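Local atomic coordinates of cyclopenase asqI (Emericella nidulans, PDB entry 5YY3), a protein that catalyses, as a zinc-dependent cyclopenase, the ring contraction of 4'-methoxycyclopenin to 4'-methoxyviridicatin with release of methyl isocyanate in aspoquinolone biosynthesis. Residues L182-Y187 against V534-G539; P140-P145 against V453-S458; A223-E228 against C392-Y397; L125-D130 against A590-H595. All coordinates share one frame; numbering follows the deposited sequence.

Contact 1 of 4, residues L182-Y187 against V534-G539; sequences LNDSHY and VARKMG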
# COMPACT_ATOMS: atom_id res chain seq x y z
N LEU A 182 7.99 27.77 -3.55
CA LEU A 182 8.64 27.55 -2.26
C LEU A 182 10.15 27.69 -2.45
O LEU A 182 10.83 28.34 -1.67
CB LEU A 182 8.31 26.17 -1.69
CG LEU A 182 9.10 25.71 -0.47
CD1 LEU A 182 8.91 26.67 0.69
CD2 LEU A 182 8.71 24.29 -0.07
N ASN A 183 10.66 27.09 -3.51
CA ASN A 183 12.09 27.10 -3.71
C ASN A 183 12.62 28.47 -4.08
O ASN A 183 13.67 28.89 -3.58
CB ASN A 183 12.47 26.07 -4.77
CG ASN A 183 12.68 24.70 -4.17
OD1 ASN A 183 13.77 24.39 -3.70
ND2 ASN A 183 11.63 23.88 -4.16
N ASP A 184 11.88 29.19 -4.93
CA ASP A 184 12.32 30.54 -5.25
C ASP A 184 12.23 31.43 -4.01
O ASP A 184 13.10 32.26 -3.79
CB ASP A 184 11.53 31.18 -6.40
CG ASP A 184 11.92 32.64 -6.63
OD1 ASP A 184 13.04 32.88 -7.15
OD2 ASP A 184 11.14 33.55 -6.25
N SER A 185 11.19 31.24 -3.20
CA SER A 185 11.05 32.02 -1.97
C SER A 185 12.20 31.78 -0.99
O SER A 185 12.74 32.72 -0.38
CB SER A 185 9.72 31.71 -1.29
OG SER A 185 9.78 32.04 0.09
N HIS A 186 12.56 30.52 -0.83
CA HIS A 186 13.61 30.10 0.08
C HIS A 186 14.95 30.66 -0.40
O HIS A 186 15.81 31.04 0.40
CB HIS A 186 13.65 28.58 0.16
CG HIS A 186 14.79 28.02 0.95
ND1 HIS A 186 14.76 27.91 2.32
CD2 HIS A 186 15.98 27.51 0.55
CE1 HIS A 186 15.88 27.36 2.74
NE2 HIS A 186 16.64 27.10 1.69
N TYR A 187 15.09 30.70 -1.71
CA TYR A 187 16.31 31.14 -2.38
C TYR A 187 16.55 32.63 -2.13
O TYR A 187 17.66 33.05 -1.83
CB TYR A 187 16.17 30.82 -3.86
CG TYR A 187 17.13 31.44 -4.85
CD1 TYR A 187 18.42 30.94 -5.02
CD2 TYR A 187 16.69 32.45 -5.71
CE1 TYR A 187 19.28 31.47 -5.97
CE2 TYR A 187 17.53 32.98 -6.66
CZ TYR A 187 18.82 32.49 -6.80
OH TYR A 187 19.65 33.03 -7.75
N VAL A 534 1.49 36.97 5.77
CA VAL A 534 2.38 35.81 5.72
C VAL A 534 2.76 35.44 4.28
O VAL A 534 3.79 34.81 4.02
CB VAL A 534 1.68 34.62 6.43
CG1 VAL A 534 2.29 33.28 6.05
CG2 VAL A 534 1.69 34.84 7.95
N ALA A 535 1.95 35.88 3.33
CA ALA A 535 2.02 35.37 1.97
C ALA A 535 2.95 36.14 1.04
O ALA A 535 3.07 37.35 1.12
CB ALA A 535 0.61 35.34 1.37
N ARG A 536 3.59 35.40 0.14
CA ARG A 536 4.36 35.94 -0.97
C ARG A 536 3.40 36.53 -2.01
O ARG A 536 2.47 35.86 -2.45
CB ARG A 536 5.25 34.82 -1.55
CG ARG A 536 5.77 34.96 -2.96
CD ARG A 536 6.62 33.74 -3.26
NE ARG A 536 6.82 33.46 -4.68
CZ ARG A 536 8.01 33.48 -5.26
NH1 ARG A 536 9.08 33.78 -4.54
NH2 ARG A 536 8.15 33.19 -6.56
N LYS A 537 3.58 37.79 -2.38
CA LYS A 537 2.58 38.45 -3.22
C LYS A 537 2.88 38.30 -4.69
O LYS A 537 3.14 39.28 -5.39
CB LYS A 537 2.47 39.93 -2.86
CG LYS A 537 1.36 40.19 -1.88
CD LYS A 537 1.62 39.56 -0.56
CE LYS A 537 0.65 40.03 0.49
NZ LYS A 537 1.28 39.82 1.83
N MET A 538 2.83 37.06 -5.16
CA MET A 538 3.09 36.76 -6.54
C MET A 538 2.12 35.68 -6.96
O MET A 538 1.64 34.93 -6.12
CB MET A 538 4.55 36.31 -6.75
CG MET A 538 5.58 37.25 -6.13
SD MET A 538 7.30 36.72 -6.31
CE MET A 538 7.75 37.63 -7.79
N GLY A 539 1.83 35.60 -8.25
CA GLY A 539 1.14 34.45 -8.78
C GLY A 539 2.12 33.30 -8.87
O GLY A 539 3.29 33.45 -8.48
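Arg536 lays the outer edge of its guanidinium against the carboxylate of Asp184. Both terminal nitrogens share one oxygen. NH1 of Arg536 gives Asp184 OD2 a hydrogen bond of 2.7 Å, with an N-H...O angle of 156°. NH2 of Arg536 adds a weak, more bent bond of 3.0 Å to the same Asp184 OD2. OD2 lies in the guanidinium plane and meets NH1 with its anti lone pair. Because both nitrogens use the same oxygen, this is a forked salt bridge, and the two planes are 76° apart. The chain of Arg536 is extended from CG to NE, which carries the charge from its loop to the helix. CB of Ser185 lies 3.9 Å from NH1 of Arg536.

The bridge joins the two parts of a hemocyanin-like fold. Asp184 sits on helix 180-193 of the copper-type helical domain, which here binds zinc. Arg536 belongs to a long loop of the Ig-like domain. His186, two residues after Asp184 on the helix, is a zinc ligand, and its CB points away from the loop.

Second partners hold both charges. OD1 of Asp184 pairs with Arg554, while Arg536 also bonds Asp181 and the carbonyl of Arg554. Ser185 OG is hydrogen-bonded to Gly556 O. On one guanidinium face, Met538 SD rests 3.5 Å above the plane.

Contact 2 of 4, residues P140-P145 against V453-S458; sequences PLKNHP and VNFMES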
# COMPACT_ATOMS: atom_id res chain seq x y z
N PRO A 140 15.03 35.64 -10.96
CA PRO A 140 14.23 34.47 -10.59
C PRO A 140 15.11 33.23 -10.44
O PRO A 140 16.09 33.12 -11.16
CB PRO A 140 13.27 34.32 -11.77
CG PRO A 140 13.09 35.72 -12.27
CD PRO A 140 14.41 36.42 -12.04
N LEU A 141 14.78 32.33 -9.52
CA LEU A 141 15.51 31.07 -9.39
C LEU A 141 15.53 30.34 -10.72
O LEU A 141 16.45 29.56 -11.00
CB LEU A 141 14.88 30.17 -8.32
CG LEU A 141 15.42 28.74 -8.20
CD1 LEU A 141 16.84 28.77 -7.71
CD2 LEU A 141 14.55 27.88 -7.27
N LYS A 142 14.53 30.61 -11.56
CA LYS A 142 14.42 29.93 -12.84
C LYS A 142 15.61 30.24 -13.75
O LYS A 142 15.91 29.46 -14.64
CB LYS A 142 13.12 30.31 -13.56
CG LYS A 142 12.77 29.23 -14.59
CD LYS A 142 12.04 29.75 -15.83
CE LYS A 142 12.02 28.69 -16.96
NZ LYS A 142 13.23 27.81 -16.91
N ASN A 143 16.27 31.36 -13.53
CA ASN A 143 17.42 31.71 -14.35
C ASN A 143 18.70 30.97 -13.96
O ASN A 143 19.67 31.02 -14.71
CB ASN A 143 17.69 33.23 -14.31
CG ASN A 143 16.66 34.04 -15.07
OD1 ASN A 143 15.62 33.51 -15.48
ND2 ASN A 143 16.96 35.32 -15.29
N HIS A 144 18.69 30.31 -12.81
CA HIS A 144 19.87 29.63 -12.31
C HIS A 144 20.32 28.58 -13.31
O HIS A 144 19.49 27.91 -13.94
CB HIS A 144 19.57 29.00 -10.95
CG HIS A 144 20.78 28.47 -10.25
ND1 HIS A 144 21.42 27.31 -10.62
CD2 HIS A 144 21.48 28.95 -9.19
CE1 HIS A 144 22.45 27.09 -9.83
NE2 HIS A 144 22.51 28.08 -8.95
N PRO A 145 21.65 28.45 -13.50
CA PRO A 145 22.24 27.48 -14.43
C PRO A 145 21.68 26.05 -14.32
O PRO A 145 21.64 25.35 -15.33
CB PRO A 145 23.73 27.49 -14.05
CG PRO A 145 23.97 28.87 -13.56
CD PRO A 145 22.68 29.32 -12.89
N VAL A 453 7.17 20.89 -15.20
CA VAL A 453 8.44 20.14 -15.20
C VAL A 453 9.63 21.01 -15.58
O VAL A 453 10.73 20.80 -15.08
CB VAL A 453 8.37 18.95 -16.16
CG1 VAL A 453 9.65 18.15 -16.11
CG2 VAL A 453 7.20 18.06 -15.81
N ASN A 454 9.41 21.97 -16.47
CA ASN A 454 10.46 22.92 -16.85
C ASN A 454 10.87 23.84 -15.69
O ASN A 454 11.97 24.38 -15.69
CB ASN A 454 10.01 23.77 -18.04
CG ASN A 454 8.69 24.48 -17.79
OD1 ASN A 454 7.72 23.87 -17.35
ND2 ASN A 454 8.65 25.79 -18.04
N PHE A 455 9.98 24.02 -14.71
CA PHE A 455 10.31 24.74 -13.48
C PHE A 455 10.73 23.79 -12.34
O PHE A 455 10.59 24.13 -11.15
CB PHE A 455 9.13 25.59 -13.01
CG PHE A 455 8.92 26.87 -13.78
CD1 PHE A 455 8.23 26.87 -14.98
CD2 PHE A 455 9.41 28.08 -13.29
CE1 PHE A 455 8.03 28.07 -15.68
CE2 PHE A 455 9.20 29.27 -13.99
CZ PHE A 455 8.51 29.26 -15.19
N MET A 456 11.23 22.61 -12.70
CA MET A 456 11.77 21.63 -11.74
C MET A 456 10.79 21.15 -10.67
O MET A 456 11.19 20.87 -9.55
CB MET A 456 13.02 22.19 -11.06
CG MET A 456 14.12 22.57 -12.05
SD MET A 456 14.53 21.19 -13.15
CE MET A 456 14.90 22.02 -14.70
N GLU A 457 9.51 21.02 -11.03
CA GLU A 457 8.50 20.52 -10.09
C GLU A 457 8.20 19.05 -10.36
O GLU A 457 8.49 18.53 -11.43
CB GLU A 457 7.22 21.35 -10.18
CG GLU A 457 7.42 22.82 -9.85
CD GLU A 457 6.13 23.61 -9.87
OE1 GLU A 457 5.28 23.37 -10.75
OE2 GLU A 457 5.96 24.49 -9.01
N SER A 458 7.62 18.37 -9.37
CA SER A 458 7.29 16.96 -9.56
C SER A 458 5.94 16.60 -8.95
O SER A 458 5.52 17.23 -7.98
CB SER A 458 8.38 16.07 -8.98
OG SER A 458 8.64 16.40 -7.62
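Lys142 starts with CG anti to its backbone N (chi1 -158°), and this directs its alkyl chain at the Phe455 ring. Phe455 has CG anti to its carbonyl carbon (chi1 -77°), which swings the ring out to meet that chain. The contact is a CH-pi packing between two loops, each with a short 3-10 turn. One loop belongs to the helical, copper-type domain of the hemocyanin-like fold and the other to the Ig-like domain. It lies at the protein surface, away from the zinc site.

The lysine crosses the ring at about a right angle. Its CD comes to 3.4 Å from Phe455 CE2, and CG is 3.6 Å from the same CE2. Further along, CE of Lys142 stands over one face, 4.2 Å from the ring centroid. The chain is bent at chi2 and chi4. NZ ends above the ring at 5.1 Å from the Phe455 centroid, a long cation-pi approach that can be at most weakly attractive. The methylene groups therefore make most of the contact.

Asn454 lies beside the lysine, and its amide is bonded by a second subunit. Its OD1 bonds Val157 N of that subunit, and its ND2 bonds Asn156 OD1 of the same subunit. The 453-458 loop thus serves an interface between subunits as well as one between domains. Within its own chain, the Phe455 ring also meets the ring of Tyr541. At the far end of the lysine, NZ of Lys142 comes to 3.9 Å from the backbone O of Asn454.

Contact 3 of 4, residues A223-E228 against C392-Y397; sequences ARYETE and CFWRWY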
# COMPACT_ATOMS: atom_id res chain seq x y z
N ALA A 223 6.25 22.89 10.72
CA ALA A 223 4.84 22.68 11.08
C ALA A 223 3.97 22.47 9.83
O ALA A 223 3.11 21.60 9.79
CB ALA A 223 4.31 23.86 11.89
N ARG A 224 4.21 23.25 8.79
CA ARG A 224 3.50 23.08 7.53
C ARG A 224 3.85 21.75 6.82
O ARG A 224 2.95 21.03 6.35
CB ARG A 224 3.79 24.27 6.62
CG ARG A 224 3.14 25.58 7.07
CD ARG A 224 3.40 26.68 6.05
NE ARG A 224 2.77 27.94 6.40
CZ ARG A 224 1.56 28.31 6.00
NH1 ARG A 224 0.85 27.49 5.23
NH2 ARG A 224 1.05 29.47 6.37
N TYR A 225 5.14 21.43 6.73
CA TYR A 225 5.58 20.17 6.14
C TYR A 225 4.99 18.95 6.86
O TYR A 225 4.57 17.97 6.23
CB TYR A 225 7.09 20.06 6.18
CG TYR A 225 7.64 18.84 5.45
CD1 TYR A 225 7.44 18.69 4.08
CD2 TYR A 225 8.37 17.86 6.13
CE1 TYR A 225 7.96 17.59 3.40
CE2 TYR A 225 8.90 16.75 5.45
CZ TYR A 225 8.68 16.63 4.08
OH TYR A 225 9.19 15.56 3.37
N GLU A 226 4.98 19.02 8.19
CA GLU A 226 4.49 17.90 8.97
C GLU A 226 2.99 17.81 8.83
O GLU A 226 2.45 16.71 8.70
CB GLU A 226 4.89 18.06 10.44
CG GLU A 226 6.34 17.67 10.68
CD GLU A 226 6.58 17.21 12.11
OE1 GLU A 226 6.32 18.00 13.04
OE2 GLU A 226 7.04 16.07 12.30
N THR A 227 2.31 18.95 8.83
CA THR A 227 0.87 18.96 8.64
C THR A 227 0.52 18.42 7.25
O THR A 227 -0.46 17.69 7.09
CB THR A 227 0.30 20.38 8.82
OG1 THR A 227 0.53 20.81 10.18
CG2 THR A 227 -1.19 20.43 8.51
N GLU A 228 1.32 18.77 6.25
CA GLU A 228 1.10 18.29 4.89
C GLU A 228 1.26 16.78 4.86
O GLU A 228 0.51 16.06 4.18
CB GLU A 228 2.07 18.94 3.91
CG GLU A 228 1.70 18.75 2.45
CD GLU A 228 0.65 19.74 1.97
OE1 GLU A 228 0.12 20.52 2.81
OE2 GLU A 228 0.36 19.76 0.75
N CYS A 392 16.41 15.09 3.81
CA CYS A 392 17.34 15.16 4.95
C CYS A 392 17.32 16.56 5.59
O CYS A 392 17.52 16.70 6.80
CB CYS A 392 18.77 14.76 4.56
SG CYS A 392 19.71 15.90 3.53
N PHE A 393 17.07 17.61 4.81
CA PHE A 393 17.10 18.94 5.40
C PHE A 393 15.88 19.20 6.27
O PHE A 393 15.93 20.00 7.21
CB PHE A 393 17.25 20.01 4.33
CG PHE A 393 18.62 20.02 3.69
CD1 PHE A 393 18.85 19.39 2.47
CD2 PHE A 393 19.69 20.58 4.35
CE1 PHE A 393 20.10 19.39 1.89
CE2 PHE A 393 20.97 20.57 3.78
CZ PHE A 393 21.17 19.97 2.56
N TRP A 394 14.77 18.52 5.97
CA TRP A 394 13.58 18.68 6.78
C TRP A 394 13.83 18.02 8.11
O TRP A 394 13.32 18.47 9.13
CB TRP A 394 12.33 18.11 6.07
CG TRP A 394 11.95 19.03 4.95
CD1 TRP A 394 12.33 18.94 3.65
CD2 TRP A 394 11.20 20.25 5.07
NE1 TRP A 394 11.82 20.00 2.93
CE2 TRP A 394 11.12 20.82 3.79
CE3 TRP A 394 10.56 20.90 6.14
CZ2 TRP A 394 10.45 22.01 3.54
CZ3 TRP A 394 9.89 22.07 5.89
CH2 TRP A 394 9.83 22.62 4.60
N ARG A 395 14.67 16.98 8.12
CA ARG A 395 15.02 16.35 9.38
C ARG A 395 15.94 17.28 10.19
O ARG A 395 15.85 17.35 11.41
CB ARG A 395 15.65 14.97 9.15
CG ARG A 395 14.72 13.99 8.40
CD ARG A 395 15.17 12.52 8.54
NE ARG A 395 15.51 12.29 9.94
CZ ARG A 395 16.19 11.24 10.39
NH1 ARG A 395 16.59 10.29 9.55
NH2 ARG A 395 16.47 11.17 11.69
N TRP A 396 16.81 18.01 9.50
CA TRP A 396 17.62 19.02 10.18
C TRP A 396 16.74 20.20 10.65
O TRP A 396 16.87 20.64 11.80
CB TRP A 396 18.76 19.51 9.28
CG TRP A 396 19.68 20.48 9.99
CD1 TRP A 396 19.73 21.83 9.83
CD2 TRP A 396 20.67 20.16 10.99
NE1 TRP A 396 20.69 22.38 10.65
CE2 TRP A 396 21.28 21.37 11.38
CE3 TRP A 396 21.08 18.98 11.61
CZ2 TRP A 396 22.29 21.43 12.34
CZ3 TRP A 396 22.09 19.03 12.56
CH2 TRP A 396 22.68 20.25 12.92
N TYR A 397 15.86 20.71 9.79
CA TYR A 397 14.97 21.80 10.21
C TYR A 397 14.16 21.42 11.45
O TYR A 397 13.96 22.24 12.34
CB TYR A 397 14.00 22.21 9.09
CG TYR A 397 14.62 22.66 7.78
CD1 TYR A 397 15.91 23.18 7.72
CD2 TYR A 397 13.90 22.54 6.59
CE1 TYR A 397 16.47 23.59 6.49
CE2 TYR A 397 14.44 22.95 5.37
CZ TYR A 397 15.72 23.47 5.33
OH TYR A 397 16.25 23.86 4.11
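Tyr225 is the residue of 223-228 that meets Trp394. Two residues before it on helix 210-231 is Ala223. There the carbonyl O takes two bonds from Thr227. One comes from the backbone N and the other from OG1 of Thr227, at 2.7 Å from Ala223 O. The two donors arrive from opposite faces of the carbonyl plane. Next, Arg224 leads its side chain away from segment 392-397 and bonds Met562 O.

Tyr225 then turns inward. Its CG is anti to the backbone N (chi1 -174°), which lays the ring over the indole of Trp394. The two rings form a face-to-face stack. The centroids of the tyrosine ring and the five-membered indole ring are 4.1 Å apart, and the planes are inclined by 21°. The overlap is offset. CE2 of Tyr225 lies 3.7 Å from Trp394 CB, while CB of Tyr225 sits by the CE3-CZ3 side of the benzo ring, 3.5 Å from Trp394 CZ3. Tyr397 CD2 lies 3.7 Å above the opposite indole face.

After Tyr225, Glu226 forms a salt bridge with Lys398, one residue past 392-397. Both helices belong to the copper-type helical domain of the hemocyanin-like fold. The Trp394 side chain is about 7 Å from those of the zinc ligands His186 and His218.

Across the two segments the contact is apolar and aromatic. The polar ends of the stacked pair bond outward: Tyr225 OH to Arg177 and Trp394 NE1 to Pro388 O. The OH bond anchors the far end of the tyrosine, and the NE1 bond probably helps set the rotation of the indole.

Contact 4 of 4, residues L125-D130 against A590-H595; sequences LTHSKD and APPFHH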
# COMPACT_ATOMS: atom_id res chain seq x y z
N LEU A 125 22.88 42.85 -4.42
CA LEU A 125 21.68 43.44 -5.01
C LEU A 125 20.55 43.57 -3.99
O LEU A 125 19.91 44.62 -3.91
CB LEU A 125 21.20 42.60 -6.20
CG LEU A 125 22.14 42.60 -7.41
CD1 LEU A 125 21.68 41.61 -8.47
CD2 LEU A 125 22.25 44.00 -8.00
N THR A 126 20.34 42.54 -3.19
CA THR A 126 19.24 42.55 -2.21
C THR A 126 19.35 43.70 -1.21
O THR A 126 18.33 44.28 -0.80
CB THR A 126 19.18 41.21 -1.42
OG1 THR A 126 18.86 40.14 -2.32
CG2 THR A 126 18.12 41.27 -0.31
N HIS A 127 20.57 44.07 -0.84
CA HIS A 127 20.78 45.05 0.22
C HIS A 127 21.31 46.39 -0.27
O HIS A 127 21.54 47.30 0.52
CB HIS A 127 21.70 44.46 1.28
CG HIS A 127 21.16 43.21 1.91
ND1 HIS A 127 20.33 43.23 3.01
CD2 HIS A 127 21.33 41.91 1.58
CE1 HIS A 127 20.01 41.99 3.33
NE2 HIS A 127 20.60 41.17 2.48
N SER A 128 21.48 46.52 -1.59
CA SER A 128 21.83 47.80 -2.20
C SER A 128 20.65 48.75 -2.26
O SER A 128 19.63 48.45 -2.90
CB SER A 128 22.36 47.59 -3.61
OG SER A 128 22.17 48.78 -4.36
N LYS A 129 20.78 49.91 -1.63
CA LYS A 129 19.73 50.92 -1.65
C LYS A 129 19.50 51.40 -3.07
O LYS A 129 18.37 51.68 -3.47
CB LYS A 129 20.07 52.10 -0.74
CG LYS A 129 18.98 53.19 -0.76
CD LYS A 129 18.88 53.96 0.55
CE LYS A 129 17.82 55.05 0.44
NZ LYS A 129 17.96 56.10 1.50
N ASP A 130 20.58 51.48 -3.85
CA ASP A 130 20.45 51.84 -5.26
C ASP A 130 19.59 50.82 -5.99
O ASP A 130 18.67 51.19 -6.73
CB ASP A 130 21.82 51.95 -5.93
CG ASP A 130 21.77 52.73 -7.24
OD1 ASP A 130 21.04 53.74 -7.31
OD2 ASP A 130 22.45 52.31 -8.21
N ALA A 590 14.43 48.88 7.84
CA ALA A 590 14.54 49.20 6.43
C ALA A 590 14.45 47.93 5.62
O ALA A 590 14.76 46.84 6.12
CB ALA A 590 15.85 49.93 6.14
N PRO A 591 13.99 48.04 4.37
CA PRO A 591 14.13 46.95 3.40
C PRO A 591 15.55 46.34 3.42
O PRO A 591 16.52 47.08 3.59
CB PRO A 591 13.83 47.64 2.07
CG PRO A 591 12.80 48.67 2.44
CD PRO A 591 13.19 49.16 3.83
N PRO A 592 15.66 45.01 3.26
CA PRO A 592 14.52 44.10 3.01
C PRO A 592 14.01 43.37 4.26
O PRO A 592 13.44 42.28 4.14
CB PRO A 592 15.11 43.10 2.01
CG PRO A 592 16.55 42.98 2.45
CD PRO A 592 16.95 44.32 3.08
N PHE A 593 14.20 43.96 5.44
CA PHE A 593 13.84 43.30 6.70
C PHE A 593 12.48 43.73 7.28
O PHE A 593 12.12 43.35 8.39
CB PHE A 593 14.92 43.58 7.75
CG PHE A 593 16.25 42.92 7.45
CD1 PHE A 593 16.43 41.56 7.64
CD2 PHE A 593 17.33 43.69 7.02
CE1 PHE A 593 17.66 40.97 7.39
CE2 PHE A 593 18.57 43.10 6.77
CZ PHE A 593 18.73 41.74 6.95
N HIS A 594 11.72 44.52 6.52
CA HIS A 594 10.48 45.11 7.00
C HIS A 594 9.30 44.15 7.23
O HIS A 594 8.25 44.56 7.74
CB HIS A 594 10.04 46.21 6.03
CG HIS A 594 10.19 45.84 4.59
ND1 HIS A 594 11.41 45.50 4.03
CD2 HIS A 594 9.28 45.77 3.59
CE1 HIS A 594 11.24 45.22 2.75
NE2 HIS A 594 9.96 45.38 2.45
N HIS A 595 9.46 42.88 6.85
CA HIS A 595 8.37 41.91 6.96
C HIS A 595 8.35 41.14 8.28
O HIS A 595 7.40 40.42 8.57
CB HIS A 595 8.44 40.90 5.82
CG HIS A 595 8.22 41.51 4.48
ND1 HIS A 595 6.96 41.70 3.95
CD2 HIS A 595 9.10 41.97 3.55
CE1 HIS A 595 7.08 42.26 2.75
NE2 HIS A 595 8.36 42.43 2.49
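This is a small, mostly buried apolar contact between the helical, copper-type domain and the Ig-like domain of the hemocyanin-like fold. The end of helix 114-127 meets a proline-rich loop that follows strand 571-580. No hydrogen bond crosses it. Pro592, which follows a cis peptide bond, fits its ring against two neighbouring side chains of the helix end.

Thr126 offers its methyl. CG2 of Thr126 touches Pro592 CG at 3.6 Å. The methyl is available because Thr126 OG1 turns back to bond Gly122 O in its own helix. The same CG2 also lies over one face of the His127 ring.

His127 has CG anti to its carbonyl carbon (chi1 -60°), and this brings the ring end close to the loop. ND1 of His127 lies 3.6 Å from Pro592 CD, and CE1 of His127 is 3.7 Å from Pro592 CG. The other ring nitrogen, NE2, is hydrogen-bonded to Met191 O on helix 180-193, which fixes the ring between that helix and the loop. The His127 and Phe593 rings meet obliquely. Their centroids are 5.7 Å apart and their planes 39° from each other.

Val192 of helix 180-193 touches both Thr126 and Pro592, so a third element closes on the contact. Phe593 is stacked on Phe207 as well. Just beyond the helix end, Ser128 takes the N-cap position of helix 129-133, and its OG bonds Ala131 N. The point where Phe593 meets the histidine edge is its CZ, 3.8 Å from His127 CE1.

Contacts 1, 2 and 4 each join the helical domain to the Ig-like domain, whereas contact 3 lies within the helical domain. Contacts 1 and 2 touch, with centres about 14 Å apart: Asp184 OD1 accepts a probable hydrogen bond from Leu141 N at 3.0 Å, and Leu141 packs on the same helix. Contact 1 also touches contact 3, about 17 Å away between centres, where His186 CE1 lies 3.8 Å from Tyr397 OH. The zinc ligand His186 thus belongs to the helix of contact 1 and touches a residue of contact 3. Contact 4 stands apart, about 6 Å from contact 1 at the nearest atoms, and its Thr126 side chain is about 9 Å from that of zinc ligand His190.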